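Local coordinates for protein beta-porphyranase A (Bacteroides plebeius, PDB 4AW7) that hydrolyses the sulfated red-seaweed polysaccharide porphyran at its beta-D-galactopyranose-(1->4)-alpha-L-galactopyranose-6-sulfate linkages, releasing mostly disaccharides, at residues R513-K524 with N566-G576; N526-K537 with M550-K561. All blocks are in the same frame, centred on the assembly; numbering follows the deposited sequence.

Interaction 1: R513-K524 with N566-G576; sequences RPVSASKKPVVK and NVDITFSDGGG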
loop_
_atom_site.group_PDB
_atom_site.type_symbol
_atom_site.label_atom_id
_atom_site.label_comp_id
_atom_site.label_asym_id
_atom_site.label_seq_id
_atom_site.Cartn_x
_atom_site.Cartn_y
_atom_site.Cartn_z
ATOM N N ARG A 513 -7.098 0.767 -20.860
ATOM C CA ARG A 513 -7.636 0.565 -22.217
ATOM C C ARG A 513 -8.634 -0.580 -22.157
ATOM O O ARG A 513 -8.554 -1.456 -21.306
ATOM C CB ARG A 513 -6.527 0.172 -23.219
ATOM C CG ARG A 513 -5.262 1.028 -23.215
ATOM C CD ARG A 513 -4.427 0.764 -24.404
ATOM N NE ARG A 513 -5.007 1.435 -25.581
ATOM C CZ ARG A 513 -4.683 1.192 -26.858
ATOM N NH1 ARG A 513 -3.883 0.202 -27.169
ATOM N NH2 ARG A 513 -5.263 1.902 -27.817
ATOM N N PRO A 514 -9.578 -0.620 -23.120
ATOM C CA PRO A 514 -10.368 -1.840 -23.272
ATOM C C PRO A 514 -9.490 -3.088 -23.257
ATOM O O PRO A 514 -8.387 -3.033 -23.827
ATOM C CB PRO A 514 -11.036 -1.655 -24.640
ATOM C CG PRO A 514 -11.181 -0.169 -24.751
ATOM C CD PRO A 514 -9.837 0.356 -24.188
ATOM N N VAL A 515 -9.943 -4.207 -22.678
ATOM C CA VAL A 515 -9.091 -5.386 -22.558
ATOM C C VAL A 515 -8.563 -5.887 -23.914
ATOM O O VAL A 515 -7.468 -6.439 -23.967
ATOM C CB VAL A 515 -9.723 -6.548 -21.756
ATOM C CG1 VAL A 515 -9.888 -6.147 -20.327
ATOM C CG2 VAL A 515 -11.065 -7.014 -22.357
ATOM N N SER A 516 -9.277 -5.619 -25.020
ATOM C CA SER A 516 -8.835 -6.078 -26.348
ATOM C C SER A 516 -7.826 -5.157 -27.019
ATOM O O SER A 516 -7.234 -5.540 -28.041
ATOM C CB SER A 516 -10.039 -6.270 -27.289
ATOM O OG SER A 516 -10.682 -5.037 -27.530
ATOM N N ALA A 517 -7.615 -3.968 -26.482
ATOM C CA ALA A 517 -6.701 -3.031 -27.095
ATOM C C ALA A 517 -5.238 -3.462 -26.882
ATOM O O ALA A 517 -4.909 -4.186 -25.919
ATOM C CB ALA A 517 -6.937 -1.617 -26.607
ATOM N N SER A 518 -4.358 -3.040 -27.793
ATOM C CA SER A 518 -2.970 -3.459 -27.721
ATOM C C SER A 518 -2.290 -3.030 -26.411
ATOM O O SER A 518 -2.425 -1.884 -25.981
ATOM C CB SER A 518 -2.226 -2.834 -28.893
ATOM O OG SER A 518 -0.863 -3.218 -28.884
ATOM N N LYS A 519 -1.505 -3.956 -25.864
ATOM C CA LYS A 519 -0.620 -3.670 -24.741
ATOM C C LYS A 519 0.859 -3.688 -25.182
ATOM O O LYS A 519 1.756 -3.770 -24.319
ATOM C CB LYS A 519 -0.823 -4.684 -23.636
ATOM C CG LYS A 519 -2.238 -4.683 -23.081
ATOM C CD LYS A 519 -2.394 -5.811 -22.154
ATOM C CE LYS A 519 -3.722 -5.848 -21.454
ATOM N NZ LYS A 519 -4.894 -6.112 -22.321
ATOM N N LYS A 520 1.089 -3.560 -26.494
ATOM C CA LYS A 520 2.422 -3.707 -27.125
ATOM C C LYS A 520 2.690 -2.533 -28.011
ATOM O O LYS A 520 2.854 -2.661 -29.231
ATOM C CB LYS A 520 2.471 -4.970 -27.967
ATOM C CG LYS A 520 2.510 -6.154 -27.106
ATOM C CD LYS A 520 3.946 -6.484 -26.666
ATOM C CE LYS A 520 4.630 -7.433 -27.647
ATOM N NZ LYS A 520 6.003 -7.870 -27.232
ATOM N N PRO A 521 2.772 -1.344 -27.419
ATOM C CA PRO A 521 3.197 -0.213 -28.214
ATOM C C PRO A 521 4.659 -0.372 -28.639
ATOM O O PRO A 521 5.404 -1.176 -28.058
ATOM C CB PRO A 521 3.082 0.968 -27.248
ATOM C CG PRO A 521 3.350 0.358 -25.899
ATOM C CD PRO A 521 2.691 -1.003 -25.984
ATOM N N VAL A 522 5.042 0.393 -29.654
ATOM C CA VAL A 522 6.447 0.630 -29.890
ATOM C C VAL A 522 6.891 1.632 -28.814
ATOM O O VAL A 522 6.247 2.676 -28.615
ATOM C CB VAL A 522 6.695 1.160 -31.309
ATOM C CG1 VAL A 522 8.162 1.638 -31.447
ATOM C CG2 VAL A 522 6.317 0.096 -32.376
ATOM N N VAL A 523 8.024 1.332 -28.167
ATOM C CA VAL A 523 8.572 2.196 -27.109
ATOM C C VAL A 523 10.016 2.567 -27.481
ATOM O O VAL A 523 10.822 1.670 -27.736
ATOM C CB VAL A 523 8.564 1.501 -25.737
ATOM C CG1 VAL A 523 9.266 2.331 -24.643
ATOM C CG2 VAL A 523 7.144 1.143 -25.304
ATOM N N LYS A 524 10.288 3.866 -27.475
ATOM C CA LYS A 524 11.634 4.360 -27.760
ATOM C C LYS A 524 12.147 5.176 -26.566
ATOM O O LYS A 524 11.451 6.059 -26.037
ATOM C CB LYS A 524 11.621 5.223 -29.022
ATOM C CG LYS A 524 11.249 4.450 -30.280
ATOM C CD LYS A 524 11.309 5.289 -31.567
ATOM C CE LYS A 524 10.886 4.424 -32.740
ATOM N NZ LYS A 524 11.271 5.087 -34.025
ATOM N N ASN A 566 13.793 11.465 -23.000
ATOM C CA ASN A 566 12.466 11.385 -23.579
ATOM C C ASN A 566 12.090 9.949 -23.862
ATOM O O ASN A 566 12.925 9.118 -24.265
ATOM C CB ASN A 566 12.391 12.191 -24.875
ATOM C CG ASN A 566 11.023 12.833 -25.050
ATOM O OD1 ASN A 566 10.725 13.847 -24.409
ATOM N ND2 ASN A 566 10.196 12.239 -25.867
ATOM N N VAL A 567 10.815 9.640 -23.617
ATOM C CA VAL A 567 10.249 8.364 -23.963
ATOM C C VAL A 567 9.111 8.624 -24.949
ATOM O O VAL A 567 8.272 9.461 -24.679
ATOM C CB VAL A 567 9.755 7.623 -22.728
ATOM C CG1 VAL A 567 9.158 6.324 -23.187
ATOM C CG2 VAL A 567 10.902 7.398 -21.753
ATOM N N ASP A 568 9.114 7.924 -26.076
ATOM C CA ASP A 568 8.070 8.066 -27.097
ATOM C C ASP A 568 7.431 6.725 -27.266
ATOM O O ASP A 568 8.127 5.725 -27.409
ATOM C CB ASP A 568 8.676 8.623 -28.383
ATOM C CG ASP A 568 9.206 10.003 -28.154
ATOM O OD1 ASP A 568 8.436 10.966 -28.179
ATOM O OD2 ASP A 568 10.413 10.155 -27.840
ATOM N N ILE A 569 6.088 6.676 -27.270
ATOM C CA ILE A 569 5.417 5.391 -27.431
ATOM C C ILE A 569 4.284 5.522 -28.471
ATOM O O ILE A 569 3.636 6.558 -28.540
ATOM C CB ILE A 569 4.936 4.763 -26.094
ATOM C CG1 ILE A 569 3.780 5.529 -25.507
ATOM C CG2 ILE A 569 6.066 4.680 -25.090
ATOM C CD1 ILE A 569 3.219 4.830 -24.240
ATOM N N THR A 570 4.092 4.461 -29.236
ATOM C CA THR A 570 3.063 4.465 -30.278
ATOM C C THR A 570 2.296 3.152 -30.238
ATOM O O THR A 570 2.863 2.078 -30.353
ATOM C CB THR A 570 3.655 4.751 -31.689
ATOM O OG1 THR A 570 4.483 5.917 -31.632
ATOM C CG2 THR A 570 2.490 4.985 -32.684
ATOM N N PHE A 571 0.970 3.263 -30.099
ATOM C CA PHE A 571 0.071 2.130 -30.187
ATOM C C PHE A 571 -0.492 2.077 -31.609
ATOM O O PHE A 571 -0.763 3.123 -32.200
ATOM C CB PHE A 571 -1.088 2.263 -29.185
ATOM C CG PHE A 571 -0.648 2.293 -27.741
ATOM C CD1 PHE A 571 -0.160 3.454 -27.165
ATOM C CD2 PHE A 571 -0.680 1.133 -26.998
ATOM C CE1 PHE A 571 0.260 3.482 -25.835
ATOM C CE2 PHE A 571 -0.257 1.158 -25.624
ATOM C CZ PHE A 571 0.206 2.315 -25.099
ATOM N N SER A 572 -0.754 0.873 -32.057
ATOM C CA SER A 572 -1.293 0.682 -33.418
ATOM C C SER A 572 -2.799 0.923 -33.504
ATOM O O SER A 572 -3.358 1.063 -34.626
ATOM C CB SER A 572 -0.949 -0.714 -33.865
ATOM O OG SER A 572 -1.528 -1.700 -33.063
ATOM N N ASP A 573 -3.453 0.962 -32.343
ATOM C CA ASP A 573 -4.900 1.135 -32.243
ATOM C C ASP A 573 -5.261 2.311 -31.360
ATOM O O ASP A 573 -4.434 2.804 -30.588
ATOM C CB ASP A 573 -5.550 -0.180 -31.795
ATOM C CG ASP A 573 -5.006 -0.720 -30.469
ATOM O OD1 ASP A 573 -4.038 -0.166 -29.938
ATOM O OD2 ASP A 573 -5.519 -1.769 -29.994
ATOM N N GLY A 574 -6.502 2.755 -31.452
ATOM C CA GLY A 574 -6.999 3.898 -30.715
ATOM C C GLY A 574 -7.798 3.502 -29.485
ATOM O O GLY A 574 -8.335 2.393 -29.414
ATOM N N GLY A 575 -7.856 4.450 -28.547
ATOM C CA GLY A 575 -8.718 4.314 -27.375
ATOM C C GLY A 575 -7.910 4.110 -26.115
ATOM O O GLY A 575 -6.781 3.637 -26.136
ATOM N N GLY A 576 -8.529 4.501 -25.023
ATOM C CA GLY A 576 -7.866 4.411 -23.720
ATOM C C GLY A 576 -6.862 5.531 -23.529
ATOM O O GLY A 576 -6.790 6.495 -24.290
HETATM O O HOH W 1 0.385 -1.177 -30.352
HETATM O O HOH W 2 12.362 8.551 -27.559
#
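Arg513 reaches into the loop 571-576 and binds it at several points at once. CB leads to CG, which lies beside Gly576, where a side chain on the glycine would clash; CD then turns the chain (chi3 77°) so that NE and NH2 both grip Gly575 O side-on, each at 2.9 Å, with that oxygen in the guanidinium plane. NH1 comes to Asp573 OD1 from above the carboxylate plane, 2.8 Å away, in a salt bridge, and also donates to Ser518 O. NH2 adds a bond to Asp573 O from above the carbonyl plane, while Ala517 CB sits over the guanidinium centre. The other carboxylate oxygen of Asp573, OD2, takes the Ser518 N-H on its syn lone pair at 2.8 Å. With an alanine here instead of Arg513, the Asp573 carboxylate is likely to lose its countercharge and Gly575 O both its donors, leaving the loop held less firmly. Beyond these polar contacts, strands 522-525 and 563-570 run antiparallel as the central pair of a four-stranded sheet, with Val522-Thr570 and Lys524-Asp568 as hydrogen-bonded pairs. Val523 CG2 lies alongside Ile569 CG2, 3.7 Å away, on the face that packs against strands 503-514 and 577-589 of a five-stranded sheet, forming a beta-sandwich. Where the pairing runs out, Pro521 CB makes a CH-pi contact over the Phe571 ring, 3.6 Å from its centroid.

Interaction 2: N526-K537 with M550-K561; sequences NGTAVSVPDNWK and MIEVPFDIQLLK. With CA (calcium ion), chain C.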
loop_
_atom_site.group_PDB
_atom_site.type_symbol
_atom_site.label_atom_id
_atom_site.label_comp_id
_atom_site.label_asym_id
_atom_site.label_seq_id
_atom_site.Cartn_x
_atom_site.Cartn_y
_atom_site.Cartn_z
ATOM N N ASN A 526 14.935 7.776 -25.783
ATOM C CA ASN A 526 15.835 8.673 -26.539
ATOM C C ASN A 526 16.037 8.180 -27.965
ATOM O O ASN A 526 17.162 8.208 -28.498
ATOM C CB ASN A 526 17.166 8.802 -25.792
ATOM C CG ASN A 526 16.970 9.412 -24.413
ATOM O OD1 ASN A 526 16.209 10.382 -24.263
ATOM N ND2 ASN A 526 17.646 8.865 -23.405
ATOM N N GLY A 527 14.953 7.761 -28.602
ATOM C CA GLY A 527 15.035 7.369 -30.011
ATOM C C GLY A 527 15.360 5.935 -30.311
ATOM O O GLY A 527 15.225 5.500 -31.451
ATOM N N THR A 528 15.799 5.176 -29.312
ATOM C CA THR A 528 16.138 3.773 -29.476
ATOM C C THR A 528 14.965 2.879 -29.064
ATOM O O THR A 528 14.505 2.896 -27.909
ATOM C CB THR A 528 17.377 3.382 -28.648
ATOM O OG1 THR A 528 18.485 4.158 -29.117
ATOM C CG2 THR A 528 17.681 1.867 -28.751
ATOM N N ALA A 529 14.463 2.099 -30.011
ATOM C CA ALA A 529 13.365 1.173 -29.737
ATOM C C ALA A 529 13.847 0.070 -28.828
ATOM O O ALA A 529 14.925 -0.479 -28.999
ATOM C CB ALA A 529 12.809 0.601 -31.072
ATOM N N VAL A 530 13.020 -0.252 -27.836
ATOM C CA VAL A 530 13.279 -1.328 -26.910
ATOM C C VAL A 530 12.108 -2.321 -26.895
ATOM O O VAL A 530 10.997 -1.961 -27.210
ATOM C CB VAL A 530 13.547 -0.789 -25.490
ATOM C CG1 VAL A 530 14.754 0.143 -25.500
ATOM C CG2 VAL A 530 12.326 -0.052 -24.917
ATOM N N SER A 531 12.429 -3.562 -26.572
ATOM C CA SER A 531 11.468 -4.659 -26.438
ATOM C C SER A 531 10.440 -4.418 -25.309
ATOM O O SER A 531 10.822 -4.020 -24.216
ATOM C CB SER A 531 12.289 -5.924 -26.141
ATOM O OG SER A 531 11.536 -7.110 -26.173
ATOM N N VAL A 532 9.150 -4.584 -25.605
ATOM C CA VAL A 532 8.087 -4.516 -24.585
ATOM C C VAL A 532 7.744 -5.954 -24.168
ATOM O O VAL A 532 7.368 -6.786 -24.981
ATOM C CB VAL A 532 6.809 -3.758 -25.060
ATOM C CG1 VAL A 532 5.709 -3.842 -24.027
ATOM C CG2 VAL A 532 7.119 -2.294 -25.453
ATOM N N PRO A 533 7.838 -6.269 -22.880
ATOM C CA PRO A 533 7.478 -7.615 -22.442
ATOM C C PRO A 533 6.006 -7.991 -22.693
ATOM O O PRO A 533 5.116 -7.133 -22.687
ATOM C CB PRO A 533 7.755 -7.579 -20.933
ATOM C CG PRO A 533 8.652 -6.441 -20.728
ATOM C CD PRO A 533 8.314 -5.430 -21.778
ATOM N N ASP A 534 5.781 -9.274 -22.835
ATOM C CA ASP A 534 4.432 -9.843 -22.901
ATOM C C ASP A 534 3.767 -9.979 -21.558
ATOM O O ASP A 534 2.558 -9.952 -21.493
ATOM C CB ASP A 534 4.451 -11.217 -23.615
ATOM C CG ASP A 534 5.058 -11.144 -25.017
ATOM O OD1 ASP A 534 4.638 -10.263 -25.766
ATOM O OD2 ASP A 534 5.959 -11.959 -25.344
ATOM N N ASN A 535 4.562 -10.050 -20.510
ATOM C CA ASN A 535 4.138 -10.342 -19.151
ATOM C C ASN A 535 4.289 -9.103 -18.279
ATOM O O ASN A 535 5.107 -8.225 -18.536
ATOM C CB ASN A 535 5.016 -11.487 -18.600
ATOM C CG ASN A 535 4.471 -12.098 -17.329
ATOM O OD1 ASN A 535 3.293 -11.917 -16.987
ATOM N ND2 ASN A 535 5.305 -12.862 -16.642
ATOM N N TRP A 536 3.466 -9.046 -17.245
ATOM C CA TRP A 536 3.453 -8.012 -16.222
ATOM C C TRP A 536 3.087 -8.657 -14.881
ATOM O O TRP A 536 2.754 -9.820 -14.816
ATOM C CB TRP A 536 2.500 -6.858 -16.559
ATOM C CG TRP A 536 1.134 -7.309 -16.867
ATOM C CD1 TRP A 536 0.152 -7.633 -15.969
ATOM C CD2 TRP A 536 0.570 -7.518 -18.163
ATOM N NE1 TRP A 536 -0.983 -8.025 -16.625
ATOM C CE2 TRP A 536 -0.747 -7.983 -17.971
ATOM C CE3 TRP A 536 1.066 -7.409 -19.463
ATOM C CZ2 TRP A 536 -1.586 -8.313 -19.043
ATOM C CZ3 TRP A 536 0.212 -7.715 -20.526
ATOM C CH2 TRP A 536 -1.095 -8.153 -20.300
ATOM N N LYS A 537 3.164 -7.867 -13.816
ATOM C CA LYS A 537 2.906 -8.389 -12.486
ATOM C C LYS A 537 1.454 -8.861 -12.346
ATOM O O LYS A 537 0.494 -8.080 -12.507
ATOM C CB LYS A 537 3.174 -7.320 -11.438
ATOM C CG LYS A 537 4.633 -6.894 -11.353
ATOM C CD LYS A 537 4.731 -5.609 -10.531
ATOM C CE LYS A 537 6.063 -4.867 -10.615
ATOM N NZ LYS A 537 7.083 -5.578 -9.827
ATOM N N MET A 550 0.078 -1.257 -14.700
ATOM C CA MET A 550 1.413 -0.827 -14.965
ATOM C C MET A 550 2.212 -2.009 -15.511
ATOM O O MET A 550 2.260 -3.074 -14.889
ATOM C CB MET A 550 2.020 -0.317 -13.653
ATOM C CG MET A 550 3.426 0.323 -13.787
ATOM S SD MET A 550 4.823 -0.815 -14.066
ATOM C CE MET A 550 4.803 -1.761 -12.529
ATOM N N ILE A 551 2.772 -1.828 -16.705
ATOM C CA ILE A 551 3.611 -2.814 -17.371
ATOM C C ILE A 551 5.029 -2.280 -17.333
ATOM O O ILE A 551 5.296 -1.187 -17.845
ATOM C CB ILE A 551 3.127 -3.073 -18.817
ATOM C CG1 ILE A 551 1.688 -3.588 -18.830
ATOM C CG2 ILE A 551 4.060 -4.075 -19.526
ATOM C CD1 ILE A 551 1.026 -3.617 -20.202
ATOM N N GLU A 552 5.940 -3.042 -16.735
ATOM C CA GLU A 552 7.341 -2.629 -16.722
ATOM C C GLU A 552 8.025 -2.957 -18.022
ATOM O O GLU A 552 7.824 -4.035 -18.593
ATOM C CB GLU A 552 8.112 -3.385 -15.661
ATOM C CG GLU A 552 7.679 -3.116 -14.273
ATOM C CD GLU A 552 8.352 -4.076 -13.286
ATOM O OE1 GLU A 552 8.054 -5.331 -13.257
ATOM O OE2 GLU A 552 9.204 -3.534 -12.547
ATOM N N VAL A 553 8.848 -2.032 -18.475
ATOM C CA VAL A 553 9.639 -2.243 -19.696
ATOM C C VAL A 553 11.114 -2.027 -19.306
ATOM O O VAL A 553 11.581 -0.891 -19.314
ATOM C CB VAL A 553 9.203 -1.281 -20.790
ATOM C CG1 VAL A 553 10.034 -1.504 -22.057
ATOM C CG2 VAL A 553 7.707 -1.401 -21.049
ATOM N N PRO A 554 11.807 -3.121 -18.917
ATOM C CA PRO A 554 13.239 -2.961 -18.616
ATOM C C PRO A 554 14.042 -2.633 -19.840
ATOM O O PRO A 554 13.705 -3.056 -20.928
ATOM C CB PRO A 554 13.652 -4.306 -18.040
ATOM C CG PRO A 554 12.470 -5.172 -18.009
ATOM C CD PRO A 554 11.330 -4.494 -18.655
ATOM N N PHE A 555 15.103 -1.860 -19.682
ATOM C CA PHE A 555 15.964 -1.571 -20.816
ATOM C C PHE A 555 17.358 -1.236 -20.298
ATOM O O PHE A 555 17.563 -1.013 -19.112
ATOM C CB PHE A 555 15.368 -0.448 -21.685
ATOM C CG PHE A 555 15.211 0.863 -20.971
ATOM C CD1 PHE A 555 16.266 1.749 -20.854
ATOM C CD2 PHE A 555 14.001 1.214 -20.361
ATOM C CE1 PHE A 555 16.131 2.928 -20.181
ATOM C CE2 PHE A 555 13.869 2.397 -19.703
ATOM C CZ PHE A 555 14.926 3.265 -19.592
ATOM N N ASP A 556 18.313 -1.169 -21.206
ATOM C CA ASP A 556 19.698 -0.897 -20.825
ATOM C C ASP A 556 19.838 0.539 -20.310
ATOM O O ASP A 556 19.540 1.518 -21.001
ATOM C CB ASP A 556 20.609 -1.137 -22.037
ATOM C CG ASP A 556 22.067 -1.277 -21.673
ATOM O OD1 ASP A 556 22.514 -0.650 -20.717
ATOM O OD2 ASP A 556 22.768 -2.030 -22.418
ATOM N N ILE A 557 20.322 0.671 -19.080
ATOM C CA ILE A 557 20.545 1.993 -18.475
ATOM C C ILE A 557 21.409 2.891 -19.312
ATOM O O ILE A 557 21.320 4.104 -19.252
ATOM C CB ILE A 557 21.169 1.849 -17.058
ATOM C CG1 ILE A 557 21.082 3.166 -16.284
ATOM C CG2 ILE A 557 22.620 1.289 -17.125
ATOM C CD1 ILE A 557 21.574 3.027 -14.800
ATOM N N GLN A 558 22.271 2.273 -20.126
ATOM C CA GLN A 558 23.179 2.994 -20.963
ATOM C C GLN A 558 22.472 3.841 -22.032
ATOM O O GLN A 558 23.045 4.787 -22.574
ATOM C CB GLN A 558 24.265 2.028 -21.532
ATOM C CG GLN A 558 25.093 1.202 -20.430
ATOM C CD GLN A 558 25.840 2.096 -19.455
ATOM O OE1 GLN A 558 26.137 3.242 -19.764
ATOM N NE2 GLN A 558 26.158 1.562 -18.233
ATOM N N LEU A 559 21.185 3.579 -22.284
ATOM C CA LEU A 559 20.378 4.432 -23.160
ATOM C C LEU A 559 20.011 5.770 -22.551
ATOM O O LEU A 559 19.604 6.691 -23.243
ATOM C CB LEU A 559 19.086 3.724 -23.596
ATOM C CG LEU A 559 19.275 2.474 -24.454
ATOM C CD1 LEU A 559 17.924 1.783 -24.712
ATOM C CD2 LEU A 559 19.973 2.806 -25.775
ATOM N N LEU A 560 20.100 5.883 -21.223
ATOM C CA LEU A 560 19.767 7.115 -20.550
ATOM C C LEU A 560 20.958 8.068 -20.547
ATOM O O LEU A 560 22.108 7.661 -20.390
ATOM C CB LEU A 560 19.334 6.866 -19.098
ATOM C CG LEU A 560 18.061 6.066 -18.948
ATOM C CD1 LEU A 560 17.795 5.776 -17.480
ATOM C CD2 LEU A 560 16.872 6.777 -19.597
ATOM N N LYS A 561 20.631 9.331 -20.648
ATOM C CA LYS A 561 21.603 10.416 -20.503
ATOM C C LYS A 561 21.432 11.154 -19.197
ATOM O O LYS A 561 20.351 11.151 -18.582
ATOM C CB LYS A 561 21.529 11.392 -21.688
ATOM C CG LYS A 561 21.829 10.693 -23.048
ATOM C CD LYS A 561 23.278 10.066 -23.032
ATOM C CE LYS A 561 23.797 9.582 -24.361
ATOM N NZ LYS A 561 25.145 8.902 -24.201
HETATM CA CA CA C . 1.714 -12.050 -15.175
HETATM O O HOH W 3 11.702 -4.857 -21.744
HETATM O O HOH W 4 6.806 -6.370 -17.469
HETATM O O HOH W 5 0.601 -10.798 -16.917
HETATM O O HOH W 6 3.666 -5.057 -13.795
HETATM O O HOH W 7 9.429 -4.050 -10.175
HETATM O O HOH W 8 0.385 -13.909 -14.279
HETATM O O HOH W 9 1.083 -13.620 -17.046
#
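Apolar packing and bridging waters, rather than direct backbone pairing, join the segment 526-537 to strand 546-555 and the short 3-10 turn after it, so that an edge strand of one sheet meets an edge strand of another and closes one edge of the beta-sandwich. Val530 is central to the apolar part. Its CG1, set anti to the carbonyl carbon (chi1 -60°), comes within 3.7 Å of Leu559 CD1 and also touches Phe555 CB, while CG2 meets Val553 CG1. Thr528 crosses Leu559 at about a right angle, and Pro533 CG packs against Pro554 CD. Asn526 ND2 donates to Leu559 O at 2.9 Å, with the oxygen in its amide plane. Between the backbones, one water links Ser531 O to Pro554 O, a second Asn535 O to Glu552 O, and a third Lys537 N to Met550 O. In the modelled one of two Glu552 conformers, Lys537 NZ lies 3.6 Å from OE1, a long and therefore doubtful salt bridge. Obliquely against the Trp536 indole, Ile551 CD1 comes to 3.9 Å from CE3. Next to this tryptophan, Asn535 OD1 (2.4 Å) and Trp536 O (2.5 Å) bind calcium, together with three waters, Asp381 and Gly538. Strand 503-514 supports Met550, Phe555 and Leu560, strand 522-525 receives Val530 and Val532, and helix 245-262 touches Trp536, Lys537 and Met550.

The centres of interactions 1 and 2 lie about 14 Å apart, and along the chain both segments of interaction 2 fall between those of interaction 1. Strands 522-525 and 528-530 are neighbours in one sheet, as 503-514 and 546-555 are in another, so each interaction draws on both layers. Direct contacts join them: Lys520 NZ lies 2.8 Å from Val532 O, a probable hydrogen bond, and Asn566 O lies 2.9 Å from Asn526 N, probably another. Lys519 CD packs against Trp536 CH2 at 3.3 Å, beside the calcium site that ties interaction 2 to Asp381. Both interactions belong to the C-terminal beta region, away from the porphyran-binding cleft.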